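Local structure of beta-1,3-glucosyltransferase (Paecilomyces sp. J18, 5JVV) at residues D114-I119 / V132-G137; C139-D144 / N154-D159; F30-S35 / T66-K71. The protein is a beta-1,3-glucosyltransferase, probably of family GH16, a carbohydrate-active enzyme built on a beta-jelly-roll sandwich. One frame throughout, in Å; residues are numbered along the deposited sequence.

Contact 1 (D114-I119 / V132-G137); sequences DGEIDI and VLHTKG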
loop_
_atom_site.group_PDB
_atom_site.type_symbol
_atom_site.label_atom_id
_atom_site.label_comp_id
_atom_site.label_asym_id
_atom_site.label_seq_id
_atom_site.Cartn_x
_atom_site.Cartn_y
_atom_site.Cartn_z
ATOM N N ASP A 114 -11.024 -12.345 -6.374
ATOM C CA ASP A 114 -9.867 -13.130 -6.807
ATOM C C ASP A 114 -8.762 -13.080 -5.761
ATOM O O ASP A 114 -7.695 -13.689 -5.935
ATOM C CB ASP A 114 -9.329 -12.609 -8.141
ATOM C CG ASP A 114 -9.948 -13.309 -9.329
ATOM O OD1 ASP A 114 -10.620 -14.343 -9.127
ATOM O OD2 ASP A 114 -9.745 -12.828 -10.464
ATOM N N GLY A 115 -9.016 -12.347 -4.682
ATOM C CA GLY A 115 -8.012 -12.143 -3.646
ATOM C C GLY A 115 -7.060 -11.014 -4.007
ATOM O O GLY A 115 -7.219 -10.359 -5.045
ATOM N N GLU A 116 -6.064 -10.788 -3.152
ATOM C CA GLU A 116 -5.121 -9.686 -3.349
ATOM C C GLU A 116 -3.932 -9.826 -2.407
ATOM O O GLU A 116 -3.994 -10.553 -1.407
ATOM C CB GLU A 116 -5.811 -8.340 -3.098
ATOM C CG GLU A 116 -6.171 -8.094 -1.644
ATOM C CD GLU A 116 -7.119 -6.930 -1.462
ATOM O OE1 GLU A 116 -6.680 -5.826 -1.061
ATOM O OE2 GLU A 116 -8.322 -7.108 -1.730
ATOM N N ILE A 117 -2.844 -9.130 -2.741
ATOM C CA ILE A 117 -1.679 -9.053 -1.875
ATOM C C ILE A 117 -1.517 -7.609 -1.419
ATOM O O ILE A 117 -1.309 -6.725 -2.244
ATOM C CB ILE A 117 -0.396 -9.472 -2.619
ATOM C CG1 ILE A 117 -0.516 -10.901 -3.160
ATOM C CG2 ILE A 117 0.827 -9.341 -1.711
ATOM C CD1 ILE A 117 0.464 -11.176 -4.283
ATOM N N ASP A 118 -1.634 -7.359 -0.119
ATOM C CA ASP A 118 -1.495 -5.990 0.386
ATOM C C ASP A 118 -0.134 -5.853 1.036
ATOM O O ASP A 118 0.104 -6.434 2.100
ATOM C CB ASP A 118 -2.597 -5.661 1.404
ATOM C CG ASP A 118 -3.992 -5.857 0.841
ATOM O OD1 ASP A 118 -4.191 -5.584 -0.356
ATOM O OD2 ASP A 118 -4.882 -6.299 1.590
ATOM N N ILE A 119 0.763 -5.114 0.379
ATOM C CA ILE A 119 2.154 -5.011 0.817
ATOM C C ILE A 119 2.338 -3.937 1.891
ATOM O O ILE A 119 2.959 -4.189 2.934
ATOM C CB ILE A 119 3.081 -4.731 -0.372
ATOM C CG1 ILE A 119 2.959 -5.862 -1.404
ATOM C CG2 ILE A 119 4.536 -4.609 0.095
ATOM C CD1 ILE A 119 3.665 -5.543 -2.721
ATOM N N VAL A 132 -1.313 -7.952 4.377
ATOM C CA VAL A 132 -2.497 -8.814 4.326
ATOM C C VAL A 132 -2.537 -9.580 3.010
ATOM O O VAL A 132 -2.289 -9.001 1.952
ATOM C CB VAL A 132 -3.808 -7.990 4.403
ATOM C CG1 VAL A 132 -5.017 -8.915 4.582
ATOM C CG2 VAL A 132 -3.763 -6.973 5.532
ATOM N N LEU A 133 -2.845 -10.876 3.070
ATOM C CA LEU A 133 -3.237 -11.591 1.859
ATOM C C LEU A 133 -4.690 -12.025 1.982
ATOM O O LEU A 133 -5.162 -12.334 3.080
ATOM C CB LEU A 133 -2.362 -12.825 1.623
ATOM C CG LEU A 133 -1.161 -12.671 0.685
ATOM C CD1 LEU A 133 -0.191 -11.590 1.153
ATOM C CD2 LEU A 133 -0.433 -14.006 0.519
ATOM N N HIS A 134 -5.394 -12.026 0.855
ATOM C CA HIS A 134 -6.704 -12.651 0.757
ATOM C C HIS A 134 -6.598 -13.630 -0.392
ATOM O O HIS A 134 -6.151 -13.255 -1.477
ATOM C CB HIS A 134 -7.791 -11.616 0.434
ATOM C CG HIS A 134 -7.933 -10.535 1.461
ATOM N ND1 HIS A 134 -8.712 -10.677 2.588
ATOM C CD2 HIS A 134 -7.411 -9.287 1.519
ATOM C CE1 HIS A 134 -8.660 -9.565 3.299
ATOM N NE2 HIS A 134 -7.876 -8.707 2.674
ATOM N N THR A 135 -6.990 -14.879 -0.162
ATOM C CA THR A 135 -6.870 -15.909 -1.190
ATOM C C THR A 135 -8.223 -16.539 -1.484
ATOM O O THR A 135 -9.104 -16.535 -0.625
ATOM C CB THR A 135 -5.895 -17.034 -0.765
ATOM O OG1 THR A 135 -6.349 -17.643 0.456
ATOM C CG2 THR A 135 -4.484 -16.495 -0.555
ATOM N N LYS A 136 -8.382 -17.105 -2.682
ATOM C CA LYS A 136 -9.600 -17.882 -2.976
ATOM C C LYS A 136 -9.590 -19.224 -2.246
ATOM O O LYS A 136 -10.610 -19.648 -1.689
ATOM C CB LYS A 136 -9.760 -18.115 -4.486
ATOM C CG LYS A 136 -10.042 -16.863 -5.311
ATOM C CD LYS A 136 -9.811 -17.103 -6.815
ATOM C CE LYS A 136 -11.033 -17.704 -7.495
ATOM N NZ LYS A 136 -10.842 -17.968 -8.957
ATOM N N GLY A 137 -8.439 -19.894 -2.245
ATOM C CA GLY A 137 -8.331 -21.214 -1.647
ATOM C C GLY A 137 -8.090 -21.210 -0.151
ATOM O O GLY A 137 -7.736 -20.185 0.428
HETATM O O HOH W 1 -6.703 -15.963 -4.559
HETATM O O HOH W 2 -9.435 -16.064 -10.682
HETATM O O HOH W 3 -7.008 -6.021 3.058
#
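Glu116 lies alongside His134 and overlaps the edge of its ring: Glu116 CG is 3.6 Å from His134 CD2. Both side chains point the same way. The carboxylate of Glu116 is turned 64° from the imidazole. Glu116 CG takes the crowded position between backbone N and carbonyl carbon (chi1 69°), and the chain beyond it is extended. One end of the acid, OE2, is bonded to the indole N-H of Trp111. The other, Glu116 OE1, is 2.6 Å from Asp118 OD1. Two acid oxygens this close suggest that one group holds a proton. Asp118 OD1 also lies near Glu121, so the pKa of at least one of these acids is probably raised. The second oxygen, Asp118 OD2, packs against Val132 CB and accepts from a water. That water sits in the plane of the imidazole, at 2.8 Å from His134 NE2, and thus joins Asp118 to His134.

Beneath these groups the strands run antiparallel. Glu116 and His134 are a hydrogen-bonded pair, and so are Asp118 and Val132. The Asp118 N to Val132 O bond is short, 2.7 Å, and runs nearly along the C=O axis. On the other face, Ile117 CG2 touches Leu133 CD1 at 3.8 Å, and Ile195 of strand 195-201 packs against both residues. Gly115 CA still comes to 3.1 Å from His134 O. Beyond it water replaces the direct backbone bonds: one bridges Asp114 O and Lys136 N, and another links Asp114 OD1 to Lys136 NZ, whose direct salt bridge is long, 3.6 Å. The contact is a beta hairpin of strands 116-121 and 130-134. Glu116, Asp118 and Glu121 fit the ExDxxE signature, consistent with a GH16 jelly roll.

Contact 2 (C139-D144 / N154-D159); sequences CEITSD and NQCSLD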
loop_
_atom_site.group_PDB
_atom_site.type_symbol
_atom_site.label_atom_id
_atom_site.label_comp_id
_atom_site.label_asym_id
_atom_site.label_seq_id
_atom_site.Cartn_x
_atom_site.Cartn_y
_atom_site.Cartn_z
ATOM N N CYS A 139 -6.015 -21.431 2.823
ATOM C CA CYS A 139 -4.598 -21.174 3.045
ATOM C C CYS A 139 -4.415 -20.684 4.467
ATOM O O CYS A 139 -4.932 -19.620 4.823
ATOM C CB CYS A 139 -4.107 -20.069 2.095
ATOM S SG CYS A 139 -4.082 -20.475 0.341
ATOM N N GLU A 140 -3.693 -21.449 5.273
ATOM C CA GLU A 140 -3.306 -21.024 6.616
ATOM C C GLU A 140 -1.810 -20.746 6.616
ATOM O O GLU A 140 -1.017 -21.614 6.237
ATOM C CB GLU A 140 -3.617 -22.125 7.642
ATOM C CG GLU A 140 -3.197 -21.777 9.077
ATOM C CD GLU A 140 -3.159 -22.975 10.025
ATOM O OE1 GLU A 140 -2.652 -22.810 11.164
ATOM O OE2 GLU A 140 -3.616 -24.083 9.649
ATOM N N ILE A 141 -1.407 -19.548 7.030
ATOM C CA ILE A 141 0.022 -19.245 7.123
ATOM C C ILE A 141 0.565 -19.762 8.457
ATOM O O ILE A 141 -0.079 -19.621 9.505
ATOM C CB ILE A 141 0.338 -17.742 6.920
ATOM C CG1 ILE A 141 -0.457 -16.853 7.885
ATOM C CG2 ILE A 141 0.009 -17.321 5.496
ATOM C CD1 ILE A 141 0.001 -15.384 7.824
ATOM N N THR A 142 1.734 -20.390 8.413
ATOM C CA THR A 142 2.265 -21.099 9.577
ATOM C C THR A 142 3.755 -20.836 9.801
ATOM O O THR A 142 4.446 -21.644 10.432
ATOM C CB THR A 142 2.060 -22.624 9.446
ATOM O OG1 THR A 142 2.749 -23.110 8.281
ATOM C CG2 THR A 142 0.576 -22.970 9.332
ATOM N N SER A 143 4.246 -19.710 9.288
ATOM C CA SER A 143 5.674 -19.406 9.354
ATOM C C SER A 143 5.994 -18.253 10.308
ATOM O O SER A 143 6.942 -17.500 10.076
ATOM C CB SER A 143 6.221 -19.112 7.951
ATOM O OG SER A 143 6.198 -20.286 7.149
ATOM N N ASP A 144 5.216 -18.125 11.384
ATOM C CA ASP A 144 5.400 -17.035 12.351
ATOM C C ASP A 144 6.763 -17.113 13.052
ATOM O O ASP A 144 7.183 -16.171 13.733
ATOM C CB ASP A 144 4.232 -16.988 13.362
ATOM C CG ASP A 144 4.328 -15.804 14.335
ATOM O OD1 ASP A 144 4.013 -14.650 13.943
ATOM O OD2 ASP A 144 4.702 -16.032 15.506
ATOM N N ASN A 154 -4.408 -15.874 10.872
ATOM C CA ASN A 154 -3.694 -16.850 10.049
ATOM C C ASN A 154 -4.435 -17.502 8.876
ATOM O O ASN A 154 -3.834 -18.264 8.135
ATOM C CB ASN A 154 -3.024 -17.928 10.913
ATOM C CG ASN A 154 -4.019 -18.788 11.661
ATOM O OD1 ASN A 154 -5.226 -18.707 11.437
ATOM N ND2 ASN A 154 -3.514 -19.615 12.564
ATOM N N GLN A 155 -5.721 -17.219 8.698
ATOM C CA GLN A 155 -6.463 -17.788 7.567
ATOM C C GLN A 155 -6.660 -16.762 6.459
ATOM O O GLN A 155 -7.310 -15.737 6.667
ATOM C CB GLN A 155 -7.823 -18.329 8.022
ATOM C CG GLN A 155 -7.729 -19.452 9.050
ATOM C CD GLN A 155 -7.297 -20.782 8.449
ATOM O OE1 GLN A 155 -7.301 -20.964 7.230
ATOM N NE2 GLN A 155 -6.954 -21.730 9.312
ATOM N N CYS A 156 -6.108 -17.043 5.280
ATOM C CA CYS A 156 -6.157 -16.101 4.163
ATOM C C CYS A 156 -7.451 -16.110 3.359
ATOM O O CYS A 156 -7.765 -15.124 2.703
ATOM C CB CYS A 156 -4.998 -16.352 3.194
ATOM S SG CYS A 156 -3.359 -16.446 3.916
ATOM N N SER A 157 -8.197 -17.212 3.384
ATOM C CA SER A 157 -9.280 -17.375 2.413
ATOM C C SER A 157 -10.467 -16.453 2.632
ATOM O O SER A 157 -10.808 -16.120 3.763
ATOM C CB SER A 157 -9.756 -18.823 2.332
ATOM O OG SER A 157 -10.427 -19.195 3.512
ATOM N N LEU A 158 -11.067 -16.033 1.523
ATOM C CA LEU A 158 -12.248 -15.185 1.560
ATOM C C LEU A 158 -13.370 -15.941 2.236
ATOM O O LEU A 158 -14.170 -15.362 2.981
ATOM C CB LEU A 158 -12.658 -14.807 0.139
ATOM C CG LEU A 158 -11.703 -13.883 -0.616
ATOM C CD1 LEU A 158 -12.161 -13.747 -2.055
ATOM C CD2 LEU A 158 -11.663 -12.525 0.053
ATOM N N ASP A 159 -13.397 -17.247 1.974
ATOM C CA ASP A 159 -14.430 -18.150 2.471
ATOM C C ASP A 159 -14.356 -18.281 3.989
ATOM O O ASP A 159 -15.377 -18.453 4.658
ATOM C CB ASP A 159 -14.259 -19.526 1.812
ATOM C CG ASP A 159 -15.513 -20.373 1.879
ATOM O OD1 ASP A 159 -15.389 -21.615 1.973
ATOM O OD2 ASP A 159 -16.620 -19.798 1.826
HETATM O O HOH W 4 -7.982 -19.835 4.721
HETATM O O HOH W 5 -6.110 -24.513 8.452
HETATM O O HOH W 6 -0.962 -21.268 12.100
#
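The two backbones run in opposite directions and meet in a single bridge, with Glu140 opposite Gln155 at a CA-CA distance of 4.6 Å. The contact joins two disulfide-pinned loops of the jelly roll, one on each side of strand 150-153. Two main-chain bonds flank the bridge. Cys156 N donates to Cys139 O at 2.9 Å; the bond is almost straight (174°) and lies nearly along the C=O axis. Ile141 N donates to Asn154 O, in the carbonyl plane. Asn154 O also receives the CA-H of Glu140.

On the buried side the two cysteines pack through their CB atoms. Each is tied elsewhere, Cys139 to Cys230 and Cys156 to Cys165, so the bridge brings two disulfides together. Ile141 CG2 reaches Cys156 SG at 3.8 Å. This branch stands anti to the carbonyl carbon, and it leaves CG1 in the crowded position, against Asn154. Phe226, Cys165 and Val167 pack around the isoleucine.

The other side is polar and wet. Glu140 is fully extended, with CG anti to the backbone N (chi1 178°). It runs beside Asn154, the carboxylate turned 60° from the amide. Gln155 instead bends at chi2, so that its amide crosses the Glu140 chain obliquely and Gln155 NE2 comes to 3.8 Å from Glu140 CB. Waters make the polar links between these ends. One joins Glu140 OE2 to Gln155 NE2. A second donates to Glu140 OE1 and to Ile141 O, and accepts weakly from Asn154 ND2. A third is gripped from both segments: it accepts from Cys139 N (3.2 Å) and from Ser157 N (3.0 Å), and it donates to Gln155 OE1 at 2.8 Å.

Contact 3 (F30-S35 / T66-K71); sequences FVHYVS and TDIGRK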
loop_
_atom_site.group_PDB
_atom_site.type_symbol
_atom_site.label_atom_id
_atom_site.label_comp_id
_atom_site.label_asym_id
_atom_site.label_seq_id
_atom_site.Cartn_x
_atom_site.Cartn_y
_atom_site.Cartn_z
ATOM N N PHE A 30 -14.363 8.292 0.811
ATOM C CA PHE A 30 -14.637 9.697 0.551
ATOM C C PHE A 30 -13.451 10.263 -0.223
ATOM O O PHE A 30 -12.684 11.097 0.283
ATOM C CB PHE A 30 -14.841 10.425 1.881
ATOM C CG PHE A 30 -15.260 11.865 1.744
ATOM C CD1 PHE A 30 -16.518 12.201 1.258
ATOM C CD2 PHE A 30 -14.400 12.889 2.133
ATOM C CE1 PHE A 30 -16.902 13.522 1.153
ATOM C CE2 PHE A 30 -14.775 14.215 2.030
ATOM C CZ PHE A 30 -16.029 14.538 1.542
ATOM N N VAL A 31 -13.301 9.781 -1.454
ATOM C CA VAL A 31 -12.163 10.124 -2.298
ATOM C C VAL A 31 -12.691 10.435 -3.692
ATOM O O VAL A 31 -13.698 9.870 -4.128
ATOM C CB VAL A 31 -11.160 8.934 -2.369
ATOM C CG1 VAL A 31 -11.784 7.746 -3.080
ATOM C CG2 VAL A 31 -9.870 9.345 -3.044
ATOM N N HIS A 32 -12.002 11.334 -4.384
ATOM C CA HIS A 32 -12.308 11.650 -5.767
ATOM C C HIS A 32 -11.055 11.332 -6.571
ATOM O O HIS A 32 -10.128 12.142 -6.659
ATOM C CB HIS A 32 -12.683 13.124 -5.891
ATOM C CG HIS A 32 -13.252 13.513 -7.225
ATOM N ND1 HIS A 32 -13.225 12.688 -8.327
ATOM C CD2 HIS A 32 -13.875 14.650 -7.619
ATOM C CE1 HIS A 32 -13.801 13.301 -9.347
ATOM N NE2 HIS A 32 -14.204 14.490 -8.945
ATOM N N TYR A 33 -11.025 10.139 -7.142
ATOM C CA TYR A 33 -9.880 9.716 -7.929
ATOM C C TYR A 33 -9.912 10.443 -9.272
ATOM O O TYR A 33 -10.943 10.451 -9.956
ATOM C CB TYR A 33 -9.936 8.215 -8.138
ATOM C CG TYR A 33 -9.438 7.392 -6.969
ATOM C CD1 TYR A 33 -8.313 7.771 -6.238
ATOM C CD2 TYR A 33 -10.082 6.215 -6.612
ATOM C CE1 TYR A 33 -7.850 6.983 -5.183
ATOM C CE2 TYR A 33 -9.631 5.434 -5.560
ATOM C CZ TYR A 33 -8.514 5.824 -4.854
ATOM O OH TYR A 33 -8.056 5.032 -3.820
ATOM N N VAL A 34 -8.790 11.047 -9.650
ATOM C CA VAL A 34 -8.736 11.865 -10.870
ATOM C C VAL A 34 -7.698 11.376 -11.884
ATOM O O VAL A 34 -6.782 10.622 -11.549
ATOM C CB VAL A 34 -8.492 13.347 -10.558
ATOM C CG1 VAL A 34 -9.631 13.898 -9.707
ATOM C CG2 VAL A 34 -7.146 13.537 -9.858
ATOM N N SER A 35 -7.855 11.815 -13.132
ATOM C CA SER A 35 -6.958 11.423 -14.213
ATOM C C SER A 35 -5.596 12.054 -14.015
ATOM O O SER A 35 -5.444 12.988 -13.217
ATOM C CB SER A 35 -7.518 11.854 -15.562
ATOM O OG SER A 35 -7.535 13.271 -15.661
ATOM N N THR A 66 -21.263 16.034 1.262
ATOM C CA THR A 66 -21.867 15.205 0.222
ATOM C C THR A 66 -21.112 15.294 -1.108
ATOM O O THR A 66 -21.623 14.898 -2.155
ATOM C CB THR A 66 -23.376 15.520 0.042
ATOM O OG1 THR A 66 -23.560 16.898 -0.294
ATOM C CG2 THR A 66 -24.129 15.227 1.326
ATOM N N ASP A 67 -19.889 15.814 -1.058
ATOM C CA ASP A 67 -18.988 15.757 -2.199
ATOM C C ASP A 67 -18.630 14.294 -2.446
ATOM O O ASP A 67 -18.776 13.452 -1.550
ATOM C CB ASP A 67 -17.717 16.553 -1.883
ATOM C CG ASP A 67 -16.990 17.025 -3.124
ATOM O OD1 ASP A 67 -17.144 18.212 -3.487
ATOM O OD2 ASP A 67 -16.262 16.212 -3.730
ATOM N N ILE A 68 -18.148 13.991 -3.652
ATOM C CA ILE A 68 -17.638 12.661 -3.970
ATOM C C ILE A 68 -16.535 12.297 -2.980
ATOM O O ILE A 68 -16.489 11.182 -2.458
ATOM C CB ILE A 68 -17.073 12.620 -5.415
ATOM C CG1 ILE A 68 -18.197 12.849 -6.432
ATOM C CG2 ILE A 68 -16.380 11.301 -5.691
ATOM C CD1 ILE A 68 -17.722 12.990 -7.871
ATOM N N GLY A 69 -15.647 13.256 -2.730
ATOM C CA GLY A 69 -14.590 13.050 -1.759
ATOM C C GLY A 69 -13.390 13.922 -2.036
ATOM O O GLY A 69 -13.395 14.747 -2.955
ATOM N N ARG A 70 -12.349 13.741 -1.233
ATOM C CA ARG A 70 -11.135 14.538 -1.373
ATOM C C ARG A 70 -10.292 13.953 -2.498
ATOM O O ARG A 70 -10.133 12.735 -2.590
ATOM C CB ARG A 70 -10.356 14.532 -0.050
ATOM C CG ARG A 70 -9.075 15.353 -0.076
ATOM C CD ARG A 70 -8.577 15.719 1.339
ATOM N NE ARG A 70 -9.506 16.607 2.045
ATOM C CZ ARG A 70 -9.722 17.891 1.749
ATOM N NH1 ARG A 70 -9.079 18.488 0.748
ATOM N NH2 ARG A 70 -10.602 18.589 2.463
ATOM N N LYS A 71 -9.760 14.815 -3.363
ATOM C CA LYS A 71 -9.046 14.339 -4.548
ATOM C C LYS A 71 -7.757 13.605 -4.244
ATOM O O LYS A 71 -6.976 13.998 -3.376
ATOM C CB LYS A 71 -8.763 15.492 -5.509
ATOM C CG LYS A 71 -10.015 15.974 -6.215
ATOM C CD LYS A 71 -9.766 17.312 -6.864
ATOM C CE LYS A 71 -11.000 17.785 -7.590
ATOM N NZ LYS A 71 -10.771 19.150 -8.157
#
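Phe30 CG stands anti to the backbone N (chi1 -175°), which lays the ring flat over Gly69. His32 CG is also anti to its backbone N (chi1 -170°), and this sets the imidazole against the end of Ile68. Gly69 CA sits almost centrally over the Phe30 ring, 3.6 Å from the centroid, a close CH-pi contact. Phe30 CE1 also comes to 3.3 Å from Asp67 O. Ile274, Val277 and Ala278 of helix 269-279 pack on the same phenyl group. The His32 ring is held between two methyls: Ile68 CD1 lies over one face, 4.1 Å from the centroid, and Val34 CG1 over the opposite face.

Strand 31-33 pairs in parallel with the start of strand 70-77, within a mixed sheet of the jelly-roll sandwich. Arg70 bonds to the two residues flanking Val31, its parallel partner. Its N donates to Phe30 O at 3.1 Å, and its O accepts from His32 N at 2.9 Å. In each bond the donor stands above the carbonyl plane. Just before the strand, Asp67 OD2 accepts from Gly69 N and closes an Asx turn. Lys71 CG packs beside His32 CB, while Lys71 NZ makes a salt bridge with Glu42.

Overall arrangement
Contact 1 is the most buried of the three. Contacts 2 and 3 are partly buried and lie farther from the chain's centre. Contacts 1 and 3 reach the same mixed sheet but sit about 26 Å apart between centres, one in an antiparallel hairpin and the other in a parallel pair. Contact 2 holds only loops. It touches contact 1 directly, where the Thr135 backbone probably bonds to Cys156 and Leu158. The chemistry follows the place. In contact 1 acid groups crowd one face of the sheet. Contact 2 sets disulfides inside and waters outside. Contact 3 adds CH-pi packing on Phe30 and His32 to its parallel backbone bonds.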